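Local coordinates for betaine aldehyde dehydrogenase (Staphylococcus aureus subsp. aureus COL, PDB 4QTO), which catalyses the NAD-dependent oxidation of betaine aldehyde to glycine betaine, working as a tetramer of identical subunits, at residues D132-F143 against Y182-P193; D148-D156 against E163-V171. All coordinates share one frame; numbering follows the deposited sequence. Where two conformers were deposited one is given.

Contact 1 of 2, residues D132-F143 against Y182-P193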
loop_
_atom_site.group_PDB
_atom_site.type_symbol
_atom_site.label_atom_id
_atom_site.label_comp_id
_atom_site.label_asym_id
_atom_site.label_seq_id
_atom_site.Cartn_x
_atom_site.Cartn_y
_atom_site.Cartn_z
ATOM N N ASP A 132 27.565 -14.680 -0.635
ATOM C CA ASP A 132 27.424 -13.238 -0.474
ATOM C C ASP A 132 27.275 -12.581 -1.818
ATOM O O ASP A 132 26.426 -11.694 -1.995
ATOM C CB ASP A 132 28.672 -12.540 0.121
ATOM C CG ASP A 132 28.800 -12.599 1.599
ATOM O OD1 ASP A 132 27.992 -13.253 2.316
ATOM O OD2 ASP A 132 29.817 -11.951 2.044
ATOM N N MET A 133 28.092 -12.977 -2.800
ATOM C CA MET A 133 28.035 -12.299 -4.105
ATOM C C MET A 133 26.714 -12.552 -4.818
ATOM O O MET A 133 26.194 -11.662 -5.506
ATOM C CB MET A 133 29.219 -12.660 -5.020
ATOM C CG MET A 133 30.560 -12.287 -4.400
ATOM S SD MET A 133 30.665 -10.565 -3.874
ATOM C CE MET A 133 31.688 -10.679 -2.422
ATOM N N ASP A 134 26.157 -13.737 -4.635
ATOM C CA ASP A 134 24.848 -14.044 -5.207
ATOM C C ASP A 134 23.804 -13.160 -4.529
ATOM O O ASP A 134 22.901 -12.609 -5.180
ATOM C CB ASP A 134 24.509 -15.523 -5.047
ATOM C CG ASP A 134 25.368 -16.417 -5.915
ATOM O OD1 ASP A 134 25.922 -15.942 -6.919
ATOM O OD2 ASP A 134 25.492 -17.619 -5.572
ATOM N N ASP A 135 23.914 -13.019 -3.221
ATOM C CA ASP A 135 22.987 -12.176 -2.511
ATOM C C ASP A 135 23.101 -10.689 -2.915
ATOM O O ASP A 135 22.100 -9.980 -3.069
ATOM C CB ASP A 135 23.218 -12.361 -1.036
ATOM C CG ASP A 135 22.051 -11.993 -0.258
ATOM O OD1 ASP A 135 20.912 -12.252 -0.747
ATOM O OD2 ASP A 135 22.273 -11.492 0.853
ATOM N N ILE A 136 24.332 -10.204 -3.068
ATOM C CA ILE A 136 24.588 -8.832 -3.460
ATOM C C ILE A 136 23.970 -8.519 -4.830
ATOM O O ILE A 136 23.340 -7.491 -5.015
ATOM C CB ILE A 136 26.084 -8.503 -3.408
ATOM C CG1 ILE A 136 26.535 -8.539 -1.938
ATOM C CG2 ILE A 136 26.391 -7.169 -4.038
ATOM C CD1 ILE A 136 28.008 -8.755 -1.771
ATOM N N HIS A 137 24.128 -9.439 -5.779
ATOM C CA HIS A 137 23.472 -9.279 -7.064
ATOM C C HIS A 137 21.953 -9.115 -6.863
ATOM O O HIS A 137 21.322 -8.221 -7.469
ATOM C CB HIS A 137 23.730 -10.513 -7.957
ATOM C CG HIS A 137 22.916 -10.530 -9.216
ATOM N ND1 HIS A 137 23.213 -9.747 -10.301
ATOM C CD2 HIS A 137 21.793 -11.216 -9.540
ATOM C CE1 HIS A 137 22.328 -9.976 -11.263
ATOM N NE2 HIS A 137 21.480 -10.894 -10.839
ATOM N N ASN A 138 21.360 -9.971 -6.029
ATOM C CA ASN A 138 19.932 -9.909 -5.772
ATOM C C ASN A 138 19.482 -8.651 -5.027
ATOM O O ASN A 138 18.385 -8.169 -5.263
ATOM C CB ASN A 138 19.442 -11.163 -5.100
ATOM C CG ASN A 138 19.420 -12.340 -6.059
ATOM O OD1 ASN A 138 19.163 -12.145 -7.278
ATOM N ND2 ASN A 138 19.613 -13.545 -5.545
ATOM N N VAL A 139 20.328 -8.099 -4.147
ATOM C CA VAL A 139 20.000 -6.847 -3.486
ATOM C C VAL A 139 19.901 -5.704 -4.497
ATOM O O VAL A 139 18.934 -4.939 -4.562
ATOM C CB VAL A 139 21.034 -6.539 -2.391
ATOM C CG1 VAL A 139 20.930 -5.089 -1.882
ATOM C CG2 VAL A 139 20.893 -7.508 -1.238
ATOM N N PHE A 140 20.934 -5.561 -5.312
ATOM C CA PHE A 140 20.899 -4.536 -6.342
ATOM C C PHE A 140 19.717 -4.742 -7.296
ATOM O O PHE A 140 19.053 -3.783 -7.665
ATOM C CB PHE A 140 22.220 -4.397 -7.134
ATOM C CG PHE A 140 23.335 -3.694 -6.368
ATOM C CD1 PHE A 140 23.326 -2.321 -6.246
ATOM C CD2 PHE A 140 24.402 -4.392 -5.856
ATOM C CE1 PHE A 140 24.336 -1.646 -5.565
ATOM C CE2 PHE A 140 25.426 -3.712 -5.178
ATOM C CZ PHE A 140 25.391 -2.342 -5.040
ATOM N N MET A 141 19.461 -5.990 -7.687
ATOM C CA MET A 141 18.370 -6.246 -8.639
ATOM C C MET A 141 17.020 -5.909 -8.030
ATOM O O MET A 141 16.153 -5.359 -8.717
ATOM C CB MET A 141 18.369 -7.681 -9.139
ATOM C CG MET A 141 17.477 -7.881 -10.357
ATOM S SD MET A 141 18.052 -6.983 -11.815
ATOM C CE MET A 141 19.585 -7.918 -12.066
ATOM N N TYR A 142 16.845 -6.205 -6.742
ATOM C CA TYR A 142 15.599 -5.907 -6.040
ATOM C C TYR A 142 15.307 -4.399 -6.026
ATOM O O TYR A 142 14.222 -3.966 -6.427
ATOM C CB TYR A 142 15.649 -6.417 -4.586
ATOM C CG TYR A 142 14.422 -6.021 -3.780
ATOM C CD1 TYR A 142 13.238 -6.761 -3.859
ATOM C CD2 TYR A 142 14.436 -4.888 -2.953
ATOM C CE1 TYR A 142 12.109 -6.390 -3.120
ATOM C CE2 TYR A 142 13.320 -4.508 -2.255
ATOM C CZ TYR A 142 12.167 -5.257 -2.329
ATOM O OH TYR A 142 11.062 -4.882 -1.583
ATOM N N PHE A 143 16.302 -3.609 -5.611
ATOM C CA PHE A 143 16.150 -2.163 -5.556
ATOM C C PHE A 143 16.026 -1.523 -6.944
ATOM O O PHE A 143 15.309 -0.542 -7.097
ATOM C CB PHE A 143 17.233 -1.520 -4.694
ATOM C CG PHE A 143 16.983 -1.732 -3.237
ATOM C CD1 PHE A 143 15.935 -1.089 -2.612
ATOM C CD2 PHE A 143 17.745 -2.626 -2.487
ATOM C CE1 PHE A 143 15.647 -1.306 -1.263
ATOM C CE2 PHE A 143 17.478 -2.828 -1.155
ATOM C CZ PHE A 143 16.428 -2.170 -0.532
ATOM N N TYR A 182 31.063 -8.293 6.718
ATOM C CA TYR A 182 30.541 -8.549 5.362
ATOM C C TYR A 182 30.565 -7.206 4.652
ATOM O O TYR A 182 29.538 -6.544 4.457
ATOM C CB TYR A 182 29.110 -9.082 5.436
ATOM C CG TYR A 182 28.996 -10.433 6.068
ATOM C CD1 TYR A 182 29.102 -11.557 5.315
ATOM C CD2 TYR A 182 28.781 -10.574 7.433
ATOM C CE1 TYR A 182 29.012 -12.822 5.889
ATOM C CE2 TYR A 182 28.671 -11.825 8.018
ATOM C CZ TYR A 182 28.764 -12.947 7.240
ATOM O OH TYR A 182 28.653 -14.205 7.790
ATOM N N PRO A 183 31.752 -6.774 4.251
ATOM C CA PRO A 183 31.889 -5.423 3.708
ATOM C C PRO A 183 31.045 -5.095 2.497
ATOM O O PRO A 183 30.318 -4.097 2.508
ATOM C CB PRO A 183 33.388 -5.314 3.371
ATOM C CG PRO A 183 34.035 -6.326 4.212
ATOM C CD PRO A 183 33.048 -7.438 4.410
ATOM N N LEU A 184 31.137 -5.902 1.462
ATOM C CA LEU A 184 30.384 -5.582 0.281
ATOM C C LEU A 184 28.893 -5.819 0.469
ATOM O O LEU A 184 28.074 -5.077 -0.092
ATOM C CB LEU A 184 30.942 -6.323 -0.939
ATOM C CG LEU A 184 30.333 -5.878 -2.259
ATOM C CD1 LEU A 184 30.477 -4.388 -2.496
ATOM C CD2 LEU A 184 30.910 -6.689 -3.401
ATOM N N LEU A 185 28.515 -6.846 1.206
ATOM C CA LEU A 185 27.106 -7.110 1.426
ATOM C C LEU A 185 26.461 -5.917 2.126
ATOM O O LEU A 185 25.423 -5.404 1.681
ATOM C CB LEU A 185 26.912 -8.359 2.263
ATOM C CG LEU A 185 25.479 -8.723 2.598
ATOM C CD1 LEU A 185 24.713 -9.106 1.320
ATOM C CD2 LEU A 185 25.486 -9.866 3.618
ATOM N N GLN A 186 27.081 -5.438 3.210
ATOM C CA GLN A 186 26.498 -4.321 3.947
ATOM C C GLN A 186 26.547 -3.042 3.120
ATOM O O GLN A 186 25.637 -2.227 3.210
ATOM C CB GLN A 186 27.190 -4.162 5.304
ATOM C CG GLN A 186 26.988 -5.359 6.205
ATOM C CD GLN A 186 25.529 -5.695 6.465
ATOM O OE1 GLN A 186 24.776 -4.905 7.047
ATOM N NE2 GLN A 186 25.137 -6.910 6.103
ATOM N N ALA A 187 27.572 -2.883 2.295
ATOM C CA ALA A 187 27.646 -1.734 1.401
ATOM C C ALA A 187 26.445 -1.750 0.432
ATOM O O ALA A 187 25.802 -0.718 0.208
ATOM C CB ALA A 187 28.926 -1.725 0.616
ATOM N N SER A 188 26.161 -2.923 -0.146
ATOM C CA SER A 188 25.049 -3.040 -1.117
ATOM C C SER A 188 23.713 -2.652 -0.498
ATOM O O SER A 188 22.844 -2.061 -1.142
ATOM C CB SER A 188 24.948 -4.427 -1.758
ATOM O OG SER A 188 24.441 -5.443 -0.878
ATOM N N TRP A 189 23.520 -2.998 0.773
ATOM C CA TRP A 189 22.264 -2.679 1.461
ATOM C C TRP A 189 21.996 -1.179 1.583
ATOM O O TRP A 189 20.846 -0.751 1.680
ATOM C CB TRP A 189 22.262 -3.294 2.865
ATOM C CG TRP A 189 22.158 -4.797 2.949
ATOM C CD1 TRP A 189 22.386 -5.708 1.967
ATOM C CD2 TRP A 189 21.931 -5.555 4.150
ATOM N NE1 TRP A 189 22.244 -6.981 2.471
ATOM C CE2 TRP A 189 21.941 -6.901 3.807
ATOM C CE3 TRP A 189 21.657 -5.194 5.478
ATOM C CZ2 TRP A 189 21.748 -7.909 4.748
ATOM C CZ3 TRP A 189 21.431 -6.208 6.409
ATOM C CH2 TRP A 189 21.480 -7.531 6.025
ATOM N N LYS A 190 23.065 -0.405 1.607
ATOM C CA LYS A 190 23.010 1.032 1.695
ATOM C C LYS A 190 23.052 1.718 0.323
ATOM O O LYS A 190 22.236 2.615 0.042
ATOM C CB LYS A 190 24.150 1.548 2.601
ATOM C CG LYS A 190 24.165 0.928 4.004
ATOM C CD LYS A 190 25.184 1.602 4.890
ATOM C CE LYS A 190 25.392 0.922 6.229
ATOM N NZ LYS A 190 24.178 0.869 7.054
ATOM N N ILE A 191 23.961 1.281 -0.556
ATOM C CA ILE A 191 24.116 1.917 -1.850
ATOM C C ILE A 191 22.889 1.728 -2.709
ATOM O O ILE A 191 22.417 2.681 -3.365
ATOM C CB ILE A 191 25.321 1.330 -2.609
ATOM C CG1 ILE A 191 26.627 1.745 -1.917
ATOM C CG2 ILE A 191 25.361 1.805 -4.034
ATOM C CD1 ILE A 191 27.796 0.904 -2.362
ATOM N N ALA A 192 22.351 0.510 -2.736
ATOM C CA ALA A 192 21.270 0.218 -3.678
ATOM C C ALA A 192 20.059 1.126 -3.507
ATOM O O ALA A 192 19.585 1.727 -4.493
ATOM C CB ALA A 192 20.896 -1.244 -3.643
ATOM N N PRO A 193 19.513 1.265 -2.279
ATOM C CA PRO A 193 18.369 2.175 -2.155
ATOM C C PRO A 193 18.734 3.630 -2.314
ATOM O O PRO A 193 17.936 4.407 -2.811
ATOM C CB PRO A 193 17.836 1.878 -0.745
ATOM C CG PRO A 193 19.026 1.331 -0.002
ATOM C CD PRO A 193 19.726 0.493 -1.040
HETATM O O HOH W 1 30.222 -9.116 2.034
HETATM O O HOH W 2 20.942 -9.471 1.358
#
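Phe140 lays its ring across two successive turns of the 182-193 helix: CE2 comes 3.5 Å from Ser188 CB, CD1 meets the methyl of Ala192, and CG2 of Ile191 arrives at the ring edge, in its plane. One turn on, Phe143 turns a face to Pro193, whose CD sits 4.0 Å from the ring centroid and 12° off the normal, a CH-pi contact; CD2 of Tyr142 lies over the opposite face. These helices, 126-146 and 183-197, run nearly parallel in the aldehyde dehydrogenase fold, their local axes 9.0 Å apart and inclined by 14°. Small Ser188 and Ala192 let the phenylalanines approach the second backbone. Ser188 OG, placed between its own N and carbonyl carbon (chi1 73°), turns back to Leu185 O at 2.7 Å, which leaves CB to face Phe140 and Ile136 CG2. Toward the N-terminal ends, Ile136 CD1 pushes between Leu184 and Leu185, reaching Leu184 CG at 3.7 Å. The carboxylate of Asp132, salt-bridged to Lys124, meets the edge of the Tyr182 ring through OD2, 3.4 Å from CD1. A water that donates to Asp132 OD2 accepts from Leu185 N at 3.0 Å.

Contact 2 of 2, residues D148-D156 against E163-V171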
loop_
_atom_site.group_PDB
_atom_site.type_symbol
_atom_site.label_atom_id
_atom_site.label_comp_id
_atom_site.label_asym_id
_atom_site.label_seq_id
_atom_site.Cartn_x
_atom_site.Cartn_y
_atom_site.Cartn_z
ATOM N N ASP A 148 11.061 2.570 -9.513
ATOM C CA ASP A 148 9.959 3.287 -10.129
ATOM C C ASP A 148 8.561 2.839 -9.769
ATOM O O ASP A 148 7.586 3.155 -10.482
ATOM C CB ASP A 148 10.133 3.303 -11.662
ATOM C CG ASP A 148 9.952 1.946 -12.291
ATOM O OD1 ASP A 148 9.889 0.938 -11.559
ATOM O OD2 ASP A 148 9.826 1.884 -13.536
ATOM N N LYS A 149 8.416 2.156 -8.642
ATOM C CA LYS A 149 7.130 1.613 -8.255
ATOM C C LYS A 149 6.256 2.454 -7.267
ATOM O O LYS A 149 5.136 2.042 -7.014
ATOM C CB LYS A 149 7.298 0.193 -7.725
ATOM C CG LYS A 149 8.025 -0.786 -8.681
ATOM C CD LYS A 149 7.342 -0.891 -10.040
ATOM C CE LYS A 149 7.922 -2.005 -10.937
ATOM N NZ LYS A 149 9.259 -1.647 -11.418
ATOM N N ASP A 150 6.730 3.624 -6.816
ATOM C CA ASP A 150 5.939 4.526 -5.948
ATOM C C ASP A 150 5.957 5.949 -6.530
ATOM O O ASP A 150 5.747 6.186 -7.741
ATOM C CB ASP A 150 6.511 4.560 -4.513
ATOM C CG ASP A 150 5.439 4.926 -3.415
ATOM O OD1 ASP A 150 4.343 5.492 -3.702
ATOM O OD2 ASP A 150 5.699 4.605 -2.227
ATOM N N GLY A 151 6.265 6.895 -5.654
ATOM C CA GLY A 151 6.220 8.286 -6.017
ATOM C C GLY A 151 5.426 9.085 -4.992
ATOM O O GLY A 151 5.658 10.282 -4.864
ATOM N N GLY A 152 4.496 8.435 -4.276
ATOM C CA GLY A 152 3.690 9.124 -3.244
ATOM C C GLY A 152 2.211 8.825 -3.363
ATOM O O GLY A 152 1.783 7.862 -4.009
ATOM N N GLU A 153 1.401 9.654 -2.737
ATOM C CA GLU A 153 -0.027 9.423 -2.704
ATOM C C GLU A 153 -0.878 10.643 -2.946
ATOM O O GLU A 153 -0.437 11.773 -2.763
ATOM C CB GLU A 153 -0.453 8.791 -1.375
ATOM C CG GLU A 153 -0.041 9.509 -0.113
ATOM C CD GLU A 153 1.167 8.894 0.671
ATOM O OE1 GLU A 153 0.895 8.677 1.861
ATOM O OE2 GLU A 153 2.345 8.623 0.215
ATOM N N MET A 154 -2.079 10.399 -3.447
ATOM C CA MET A 154 -3.094 11.445 -3.559
ATOM C C MET A 154 -3.964 11.295 -2.313
ATOM O O MET A 154 -4.354 10.194 -1.939
ATOM C CB MET A 154 -3.962 11.305 -4.811
ATOM C CG MET A 154 -3.238 11.530 -6.092
ATOM S SD MET A 154 -2.518 13.168 -6.205
ATOM C CE MET A 154 -3.944 14.178 -6.008
ATOM N N ILE A 155 -4.193 12.398 -1.611
ATOM C CA ILE A 155 -4.995 12.371 -0.379
ATOM C C ILE A 155 -6.393 12.945 -0.645
ATOM O O ILE A 155 -6.532 13.931 -1.324
ATOM C CB ILE A 155 -4.288 13.223 0.690
ATOM C CG1 ILE A 155 -2.900 12.702 1.062
ATOM C CG2 ILE A 155 -5.142 13.380 1.960
ATOM C CD1 ILE A 155 -2.890 11.302 1.613
ATOM N N ASP A 156 -7.446 12.321 -0.111
ATOM C CA ASP A 156 -8.787 12.907 -0.242
ATOM C C ASP A 156 -8.808 13.992 0.898
ATOM O O ASP A 156 -8.843 13.748 2.119
ATOM C CB ASP A 156 -9.922 11.844 -0.204
ATOM C CG ASP A 156 -10.106 11.098 -1.536
ATOM O OD1 ASP A 156 -9.992 11.724 -2.644
ATOM O OD2 ASP A 156 -10.436 9.877 -1.507
ATOM N N GLU A 163 -6.406 20.468 -3.336
ATOM C CA GLU A 163 -5.794 19.244 -3.820
ATOM C C GLU A 163 -4.684 18.971 -2.839
ATOM O O GLU A 163 -3.881 19.877 -2.533
ATOM C CB GLU A 163 -5.177 19.402 -5.205
ATOM C CG GLU A 163 -4.536 18.098 -5.671
ATOM C CD GLU A 163 -3.539 18.210 -6.807
ATOM O OE1 GLU A 163 -3.774 17.465 -7.776
ATOM O OE2 GLU A 163 -2.510 18.960 -6.715
ATOM N N SER A 164 -4.589 17.726 -2.394
ATOM C CA SER A 164 -3.588 17.314 -1.424
ATOM C C SER A 164 -2.817 16.126 -1.936
ATOM O O SER A 164 -3.421 15.125 -2.344
ATOM C CB SER A 164 -4.299 16.918 -0.122
ATOM O OG SER A 164 -3.421 16.380 0.885
ATOM N N LYS A 165 -1.509 16.262 -2.003
ATOM C CA LYS A 165 -0.695 15.130 -2.432
ATOM C C LYS A 165 0.531 15.014 -1.588
ATOM O O LYS A 165 1.017 16.017 -1.044
ATOM C CB LYS A 165 -0.333 15.226 -3.893
ATOM C CG LYS A 165 0.507 16.400 -4.255
ATOM C CD LYS A 165 0.431 16.653 -5.774
ATOM C CE LYS A 165 1.193 17.907 -6.143
ATOM N NZ LYS A 165 0.858 18.327 -7.543
ATOM N N ILE A 166 1.006 13.784 -1.444
ATOM C CA ILE A 166 2.248 13.541 -0.716
ATOM C C ILE A 166 3.238 13.042 -1.770
ATOM O O ILE A 166 2.991 12.014 -2.433
ATOM C CB ILE A 166 2.108 12.466 0.365
ATOM C CG1 ILE A 166 0.945 12.752 1.307
ATOM C CG2 ILE A 166 3.425 12.303 1.095
ATOM C CD1 ILE A 166 0.948 14.131 1.929
ATOM N N VAL A 167 4.322 13.786 -1.957
ATOM C CA VAL A 167 5.359 13.417 -2.896
ATOM C C VAL A 167 6.503 12.818 -2.101
ATOM O O VAL A 167 6.845 13.341 -1.035
ATOM C CB VAL A 167 5.929 14.646 -3.630
ATOM C CG1 VAL A 167 6.959 14.205 -4.668
ATOM C CG2 VAL A 167 4.836 15.458 -4.306
ATOM N N LYS A 168 7.083 11.724 -2.587
ATOM C CA LYS A 168 8.224 11.107 -1.930
ATOM C C LYS A 168 9.476 11.521 -2.721
ATOM O O LYS A 168 9.533 11.352 -3.949
ATOM C CB LYS A 168 8.128 9.589 -1.916
ATOM C CG LYS A 168 6.924 9.022 -1.236
ATOM C CD LYS A 168 6.762 9.421 0.192
ATOM C CE LYS A 168 5.581 8.631 0.775
ATOM N NZ LYS A 168 5.099 9.095 2.107
ATOM N N GLU A 169 10.380 12.226 -2.052
ATOM C CA GLU A 169 11.615 12.715 -2.632
ATOM C C GLU A 169 12.804 11.971 -2.034
ATOM O O GLU A 169 12.705 11.461 -0.936
ATOM C CB GLU A 169 11.801 14.200 -2.289
ATOM C CG GLU A 169 10.666 15.105 -2.763
ATOM C CD GLU A 169 10.878 16.576 -2.473
ATOM O OE1 GLU A 169 11.822 16.958 -1.730
ATOM O OE2 GLU A 169 10.112 17.370 -3.065
ATOM N N PRO A 170 13.937 11.990 -2.724
ATOM C CA PRO A 170 15.146 11.440 -2.062
ATOM C C PRO A 170 15.414 12.258 -0.788
ATOM O O PRO A 170 15.290 13.491 -0.785
ATOM C CB PRO A 170 16.255 11.632 -3.088
ATOM C CG PRO A 170 15.698 12.566 -4.111
ATOM C CD PRO A 170 14.219 12.457 -4.097
ATOM N N VAL A 171 15.876 11.583 0.248
ATOM C CA VAL A 171 16.135 12.246 1.551
ATOM C C VAL A 171 17.184 13.346 1.410
ATOM O O VAL A 171 17.117 14.368 2.100
ATOM C CB VAL A 171 16.429 11.202 2.657
ATOM C CG1 VAL A 171 17.764 10.520 2.445
ATOM C CG2 VAL A 171 16.347 11.826 4.045
HETATM O O HOH W 3 3.192 9.425 3.669
HETATM O O HOH W 4 -6.561 15.820 -3.285
#
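Glu153 and Ile166 face each other in the middle of an antiparallel beta hairpin, formed by strand 152-155 and the start of strand 162-177, and here the packing is tight. Their backbones make a hydrogen-bonded pair: Ile166 N gives a nearly straight bond to Glu153 O (2.8 Å, 172°), and Glu153 N returns a more bent one to Ile166 O. Between the bonded pairs, the CA of Gly152 comes within 3.1 Å of Ile166 O in a CA-H...O contact. On the face carrying Glu153, Ile155, Ser164 and Ile166, the glutamate CG lies on CG1 and CB of Ile166, while Ile155 CG1 touches Ile166 CG1 at 3.9 Å. Ser164 OG, hydrogen-bonded to His505 of the adjoining strand 501-509, also packs against Ile155 CB, 3.3 Å away.

The other face is more loosely joined within the hairpin. Met154 lies alongside Lys165, its SD 3.8 Å from Lys165 CB, and its twice-bent chain carries CE toward Glu163 OE1. The third subunit joins the edge of strand 152-155 through backbone hydrogen bonds from Asp150, Gly152 and Met154, and on this face Lys165 and Glu163 form salt bridges with Glu163 and Lys165 of that subunit, whose Met154 also packs on Met154.

Water lies at both ends. Beyond Ile155 one bridges Ile155 O and Ser164 N. At the other end, where another donates to Glu153 OE1, Lys168 N bonds to Gly151 O, but from above the carbonyl plane. Glu153 CG sits between its own N and carbonyl carbon (chi1 54°), and a bend at chi2 brings the carboxylate to Lys168, whose NZ also bonds Ser503. Glu153 OE2 forms a salt bridge with Lys168 NZ at 3.4 Å.

The chain passes from helix 126-146 of contact 1 into the hairpin of contact 2, then along strand 162-177 to helix 183-197, back in contact 1. Contact 2 therefore occupies the excursion between the two packed helices. The contact centres are 26 Å apart and their nearest atoms about 6 Å, without touching. The centre of contact 1, a buried one, lies about 10 Å from the centre of the chain and that of contact 2, which meets three neighbouring subunits, about 29 Å. Strand 162-177 connects the two regions, pairing with 152-155 and 501-509 in the hairpin region and with 200-204 and 252-256 in the Rossmann-type sheet, consistent with an oligomerisation arm extending from the coenzyme-binding domain.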